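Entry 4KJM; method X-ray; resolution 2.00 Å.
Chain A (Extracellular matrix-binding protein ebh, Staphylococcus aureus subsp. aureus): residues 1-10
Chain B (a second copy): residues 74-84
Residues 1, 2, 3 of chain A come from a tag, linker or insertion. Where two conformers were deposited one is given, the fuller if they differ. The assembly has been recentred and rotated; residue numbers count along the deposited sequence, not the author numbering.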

ATOM      1  N   THR A   1      19.081 -14.417  -6.870  1.00 76.73           N
ATOM      2  CA  THR A   1      19.220 -14.572  -5.398  1.00 73.51           C
ATOM      3  C   THR A   1      17.892 -14.372  -4.630  1.00 70.64           C
ATOM      4  O   THR A   1      16.805 -14.042  -5.199  1.00 63.99           O
ATOM      5  N   SER A   2      17.990 -14.571  -3.315  1.00 65.10           N
ATOM      6  CA  SER A   2      16.889 -14.254  -2.432  1.00 59.95           C
ATOM      7  C   SER A   2      16.693 -12.742  -2.479  1.00 54.20           C
ATOM      8  O   SER A   2      15.565 -12.257  -2.418  1.00 47.09           O
ATOM      9  N   THR A   3      17.804 -12.012  -2.616  1.00 49.25           N
ATOM     10  CA  THR A   3      17.729 -10.608  -2.822  1.00 48.02           C
ATOM     11  C   THR A   3      17.035 -10.389  -4.203  1.00 41.67           C
ATOM     12  O   THR A   3      16.142  -9.602  -4.235  1.00 40.59           O
HETATM   13  N   MSE A   4      17.354 -11.109  -5.280  1.00 41.77           N
HETATM   14  CA  MSE A   4      16.670 -10.829  -6.581  1.00 42.61           C
HETATM   15  C   MSE A   4      15.151 -10.998  -6.448  1.00 37.79           C
HETATM   16  O   MSE A   4      14.397 -10.152  -6.894  1.00 35.96           O
ATOM     17  N   GLY A   5      14.704 -12.090  -5.853  1.00 35.12           N
ATOM     18  CA  GLY A   5      13.315 -12.328  -5.550  1.00 36.95           C
ATOM     19  C   GLY A   5      12.624 -11.218  -4.755  1.00 35.03           C
ATOM     20  O   GLY A   5      11.510 -10.824  -5.055  1.00 32.93           O
ATOM     21  N   ASN A   6      13.281 -10.756  -3.712  1.00 35.90           N
ATOM     22  CA  ASN A   6      12.773  -9.643  -2.924  1.00 36.82           C
ATOM     23  C   ASN A   6      12.658  -8.377  -3.760  1.00 33.27           C
ATOM     24  O   ASN A   6      11.725  -7.628  -3.588  1.00 33.44           O
ATOM     25  N   LEU A   7      13.642  -8.111  -4.612  1.00 31.22           N
ATOM     26  CA  LEU A   7      13.617  -6.921  -5.439  1.00 31.44           C
ATOM     27  C   LEU A   7      12.429  -6.967  -6.384  1.00 30.23           C
ATOM     28  O   LEU A   7      11.705  -6.014  -6.554  1.00 31.21           O
ATOM     29  N   GLN A   8      12.220  -8.133  -6.982  1.00 30.59           N
ATOM     30  CA  GLN A   8      11.084  -8.375  -7.873  1.00 33.88           C
ATOM     31  C   GLN A   8       9.778  -8.131  -7.180  1.00 34.57           C
ATOM     32  O   GLN A   8       8.881  -7.553  -7.763  1.00 37.64           O
ATOM     33  N   THR A   9       9.664  -8.611  -5.931  1.00 33.27           N
ATOM     34  CA  THR A   9       8.468  -8.380  -5.124  1.00 37.27           C
ATOM     35  C   THR A   9       8.154  -6.811  -5.059  1.00 37.28           C
ATOM     36  O   THR A   9       7.040  -6.329  -5.400  1.00 40.42           O
ATOM     37  N   ALA A  10       9.189  -6.003  -4.807  1.00 34.78           N
ATOM     38  CA  ALA A  10       9.016  -4.533  -4.950  1.00 35.30           C
ATOM     39  C   ALA A  10       8.721  -3.986  -6.386  1.00 36.89           C
ATOM     40  O   ALA A  10       7.844  -3.124  -6.555  1.00 41.81           O
TER
ATOM     41  N   GLY B  74       0.788 -10.131   3.241  1.00 25.17           N
ATOM     42  CA  GLY B  74       0.897 -10.750   1.929  1.00 25.07           C
ATOM     43  C   GLY B  74       2.246 -10.643   1.262  1.00 25.31           C
ATOM     44  O   GLY B  74       2.696 -11.611   0.608  1.00 26.12           O
ATOM     45  N   THR B  75       2.871  -9.487   1.346  1.00 24.95           N
ATOM     46  CA  THR B  75       4.128  -9.276   0.692  1.00 27.20           C
ATOM     47  C   THR B  75       5.181 -10.212   1.316  1.00 28.32           C
ATOM     48  O   THR B  75       5.929 -10.876   0.617  1.00 27.23           O
ATOM     49  N   GLN B  76       5.251 -10.194   2.646  1.00 29.96           N
ATOM     50  CA  GLN B  76       6.170 -11.139   3.335  1.00 32.93           C
ATOM     51  C   GLN B  76       5.814 -12.615   3.039  1.00 30.77           C
ATOM     52  O   GLN B  76       6.702 -13.405   2.766  1.00 30.86           O
ATOM     53  N   ASN B  77       4.515 -12.968   2.917  1.00 28.47           N
ATOM     54  CA  ASN B  77       4.157 -14.345   2.575  1.00 27.78           C
ATOM     55  C   ASN B  77       4.661 -14.739   1.160  1.00 27.91           C
ATOM     56  O   ASN B  77       5.056 -15.867   0.866  1.00 27.09           O
ATOM     57  N   LEU B  78       4.564 -13.792   0.253  1.00 23.63           N
ATOM     58  CA  LEU B  78       5.110 -13.976  -1.072  1.00 24.05           C
ATOM     59  C   LEU B  78       6.582 -14.164  -1.078  1.00 25.62           C
ATOM     60  O   LEU B  78       7.064 -15.111  -1.695  1.00 25.19           O
ATOM     61  N   ASN B  79       7.329 -13.280  -0.419  1.00 28.61           N
ATOM     62  CA  ASN B  79       8.799 -13.507  -0.337  1.00 31.80           C
ATOM     63  C   ASN B  79       9.185 -14.811   0.316  1.00 32.69           C
ATOM     64  O   ASN B  79      10.070 -15.494  -0.166  1.00 32.26           O
ATOM     65  N   ASN B  80       8.451 -15.204   1.351  1.00 32.86           N
ATOM     66  CA  ASN B  80       8.643 -16.529   1.953  1.00 33.09           C
ATOM     67  C   ASN B  80       8.404 -17.709   0.988  1.00 32.70           C
ATOM     68  O   ASN B  80       9.160 -18.657   0.957  1.00 31.45           O
ATOM     69  N   ALA B  81       7.302 -17.658   0.270  1.00 28.02           N
ATOM     70  CA  ALA B  81       6.974 -18.642  -0.720  1.00 27.57           C
ATOM     71  C   ALA B  81       8.003 -18.703  -1.815  1.00 26.28           C
ATOM     72  O   ALA B  81       8.338 -19.818  -2.262  1.00 26.70           O
ATOM     73  N   LYS B  82       8.481 -17.557  -2.279  1.00 26.46           N
ATOM     74  CA  LYS B  82       9.587 -17.537  -3.248  1.00 27.39           C
ATOM     75  C   LYS B  82      10.844 -18.275  -2.731  1.00 29.34           C
ATOM     76  O   LYS B  82      11.403 -19.099  -3.423  1.00 29.84           O
ATOM     77  N   GLN B  83      11.263 -17.972  -1.500  1.00 32.70           N
ATOM     78  CA  GLN B  83      12.449 -18.587  -0.913  0.50 35.58           C
ATOM     79  C   GLN B  83      12.236 -20.079  -0.707  1.00 36.21           C
ATOM     80  O   GLN B  83      13.144 -20.879  -0.903  1.00 38.92           O
ATOM     81  N   ALA B  84      11.030 -20.490  -0.322  1.00 35.01           N
ATOM     82  CA  ALA B  84      10.740 -21.922  -0.141  1.00 34.52           C
ATOM     83  C   ALA B  84      10.811 -22.681  -1.484  1.00 32.03           C
ATOM     84  O   ALA B  84      11.328 -23.788  -1.553  1.00 32.72           O
TER

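Two helices, residues 2-10 of chain A and 74-84 of chain B, run roughly antiparallel at 146°, their axes 9.8 Å apart at closest approach. The contact is small, and its logic centres on one threonine.

Thr9(A) points toward chain B and fits as a knob among Thr75(B), Leu78(B), Asn79(B) and Lys82(B). With chi1 in the m well (-63°), Thr9(A) CG2 lies 3.6 Å from Thr75(B) CG2. Leu78(B) CD2 is 4.1 Å from both CG2 and OG1 of Thr9(A), and Asn79(B) OD1 is near both branches, 3.5 Å from Thr9(A) CG2. The hydroxyl OG1 donates to Asn79(B) OD1 at 2.6 Å and accepts from Lys82(B) NZ at 2.8 Å, so both of its hydrogen-bonding roles are filled.

The two partners are set up by their own rotamers. Lys82(B), m at chi1 and t at chi2, chi3 and chi4, is nearly fully extended, which carries its ammonium across the interface from a CB already directed toward chain A. Besides Thr9(A) OG1, NZ donates to Gly5(A) O at 3.1 Å, a carbonyl that also accepts the helical hydrogen bond from Thr9(A) N at 3.0 Å; NZ bonds elsewhere in the structure too. Gly5(A) has no side chain; an ideal CB would point toward chain B and lie 3.9 Å from Lys82(B) CD, a contact and not a clash, so the geometry alone does not require glycine here.

Asn79(B), also m (chi1 -75°, chi2 -33°), turns OD1 to the threonine. Its other amide atom, ND2, donates to a water at 3.1 Å, and that water donates to Asn6(A) O at 2.8 Å, bridging side chain to backbone.

At the far end, Gln83(B) starts sideways, but its t, p conformation brings OE1 within 3.1 Å of CB of Ser2(A), a poorly ordered residue from the expression tag.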

ATOM      1  CB  THR A   1      20.253 -13.575  -4.830  1.00 75.57           C
ATOM      2  OG1 THR A   1      19.902 -12.249  -5.234  1.00 74.37           O
ATOM      3  CG2 THR A   1      21.676 -13.902  -5.272  1.00 80.68           C
ATOM      4  CB  SER A   2      17.142 -14.761  -1.010  1.00 68.10           C
ATOM      5  OG  SER A   2      17.799 -13.789  -0.248  1.00 75.42           O
ATOM      6  CB  THR A   3      19.075  -9.822  -2.656  1.00 50.44           C
ATOM      7  OG1 THR A   3      19.728 -10.196  -1.451  1.00 54.62           O
ATOM      8  CG2 THR A   3      18.813  -8.306  -2.556  1.00 51.91           C
HETATM    9  CB  MSE A   4      17.194 -11.583  -7.792  1.00 46.77           C
HETATM   10  CG  MSE A   4      18.552 -11.071  -8.247  1.00 56.66           C
HETATM   11 SE   MSE A   4      18.478  -9.369  -9.256  1.00 69.77          SE
HETATM   12  CE  MSE A   4      20.189  -9.469 -10.224  1.00 74.05           C
ATOM     13  CB  ASN A   6      13.631  -9.394  -1.703  1.00 40.10           C
ATOM     14  CG  ASN A   6      13.285 -10.311  -0.557  1.00 45.97           C
ATOM     15  OD1 ASN A   6      13.141 -11.500  -0.733  1.00 46.87           O
ATOM     16  ND2 ASN A   6      13.123  -9.744   0.629  1.00 52.27           N
ATOM     17  CB  LEU A   7      14.938  -6.812  -6.234  1.00 32.41           C
ATOM     18  CG  LEU A   7      15.141  -5.513  -7.050  1.00 34.00           C
ATOM     19  CD1 LEU A   7      15.004  -4.290  -6.179  1.00 36.25           C
ATOM     20  CD2 LEU A   7      16.463  -5.524  -7.758  1.00 36.30           C
ATOM     21  CB  GLN A   8      11.185  -9.821  -8.395  1.00 35.64           C
ATOM     22  CG  GLN A   8      12.308  -9.952  -9.381  1.00 39.52           C
ATOM     23  CD  GLN A   8      11.745 -10.158 -10.741  1.00 47.40           C
ATOM     24  OE1 GLN A   8      12.002 -11.223 -11.388  1.00 48.25           O
ATOM     25  NE2 GLN A   8      10.862  -9.236 -11.143  1.00 48.72           N
ATOM     26  CB  THR A   9       8.609  -9.110  -3.758  1.00 37.45           C
ATOM     27  OG1 THR A   9       8.695 -10.540  -3.956  1.00 37.55           O
ATOM     28  CG2 THR A   9       7.450  -8.833  -2.868  1.00 42.89           C
ATOM     29  CB  ALA A  10      10.221  -3.877  -4.293  1.00 37.92           C
TER
ATOM     30  CB  THR B  75       4.588  -7.815   0.841  1.00 30.21           C
ATOM     31  OG1 THR B  75       3.608  -6.971   0.263  1.00 31.10           O
ATOM     32  CG2 THR B  75       5.847  -7.576   0.119  1.00 33.47           C
ATOM     33  CB  GLN B  76       6.304 -10.828   4.828  1.00 38.49           C
ATOM     34  CG  GLN B  76       7.571 -10.060   5.166  1.00 47.22           C
ATOM     35  CD  GLN B  76       8.852 -10.489   4.380  1.00 54.44           C
ATOM     36  OE1 GLN B  76       9.459  -9.682   3.616  1.00 53.19           O
ATOM     37  NE2 GLN B  76       9.215 -11.784   4.497  1.00 57.80           N
ATOM     38  CB  ASN B  77       2.654 -14.569   2.697  1.00 26.09           C
ATOM     39  CG  ASN B  77       2.203 -14.749   4.123  1.00 27.30           C
ATOM     40  OD1 ASN B  77       3.038 -14.953   4.996  1.00 27.70           O
ATOM     41  ND2 ASN B  77       0.896 -14.579   4.379  1.00 26.31           N
ATOM     42  CB  LEU B  78       4.680 -12.822  -1.969  1.00 24.06           C
ATOM     43  CG  LEU B  78       5.213 -12.853  -3.386  1.00 23.28           C
ATOM     44  CD1 LEU B  78       4.895 -14.151  -4.133  1.00 24.34           C
ATOM     45  CD2 LEU B  78       4.704 -11.597  -4.138  1.00 24.89           C
ATOM     46  CB  ASN B  79       9.508 -12.351   0.372  1.00 34.08           C
ATOM     47  CG  ASN B  79       9.630 -11.135  -0.495  1.00 36.30           C
ATOM     48  OD1 ASN B  79       9.770 -11.239  -1.724  1.00 39.86           O
ATOM     49  ND2 ASN B  79       9.505  -9.928   0.120  1.00 38.82           N
ATOM     50  CB  ASN B  80       7.796 -16.649   3.205  1.00 33.26           C
ATOM     51  CG  ASN B  80       8.272 -15.721   4.332  1.00 38.05           C
ATOM     52  OD1 ASN B  80       9.344 -15.158   4.250  1.00 40.73           O
ATOM     53  ND2 ASN B  80       7.475 -15.582   5.379  1.00 38.42           N
ATOM     54  CB  ALA B  81       5.591 -18.360  -1.330  1.00 25.48           C
ATOM     55  CB  LYS B  82       9.937 -16.121  -3.645  1.00 27.87           C
ATOM     56  CG  LYS B  82       8.873 -15.413  -4.448  1.00 26.70           C
ATOM     57  CD  LYS B  82       9.370 -14.039  -4.851  1.00 29.67           C
ATOM     58  CE  LYS B  82       8.362 -13.293  -5.723  1.00 27.49           C
ATOM     59  NZ  LYS B  82       8.979 -12.044  -6.308  1.00 30.56           N
ATOM     60  CB  GLN B  83      12.854 -17.918   0.411  0.50 38.58           C
ATOM     61  CG  GLN B  83      14.108 -18.538   1.047  0.50 41.48           C
ATOM     62  CD  GLN B  83      15.316 -18.543   0.112  0.50 42.91           C
ATOM     63  OE1 GLN B  83      16.003 -17.516  -0.032  0.50 44.90           O
ATOM     64  NE2 GLN B  83      15.597 -19.692  -0.518  0.50 40.70           N
ATOM     65  CB  ALA B  84       9.375 -22.117   0.516  1.00 35.66           C
TER
HETATM   66  O   HOH W   1      10.159  -7.252  -1.274  1.00 41.85           O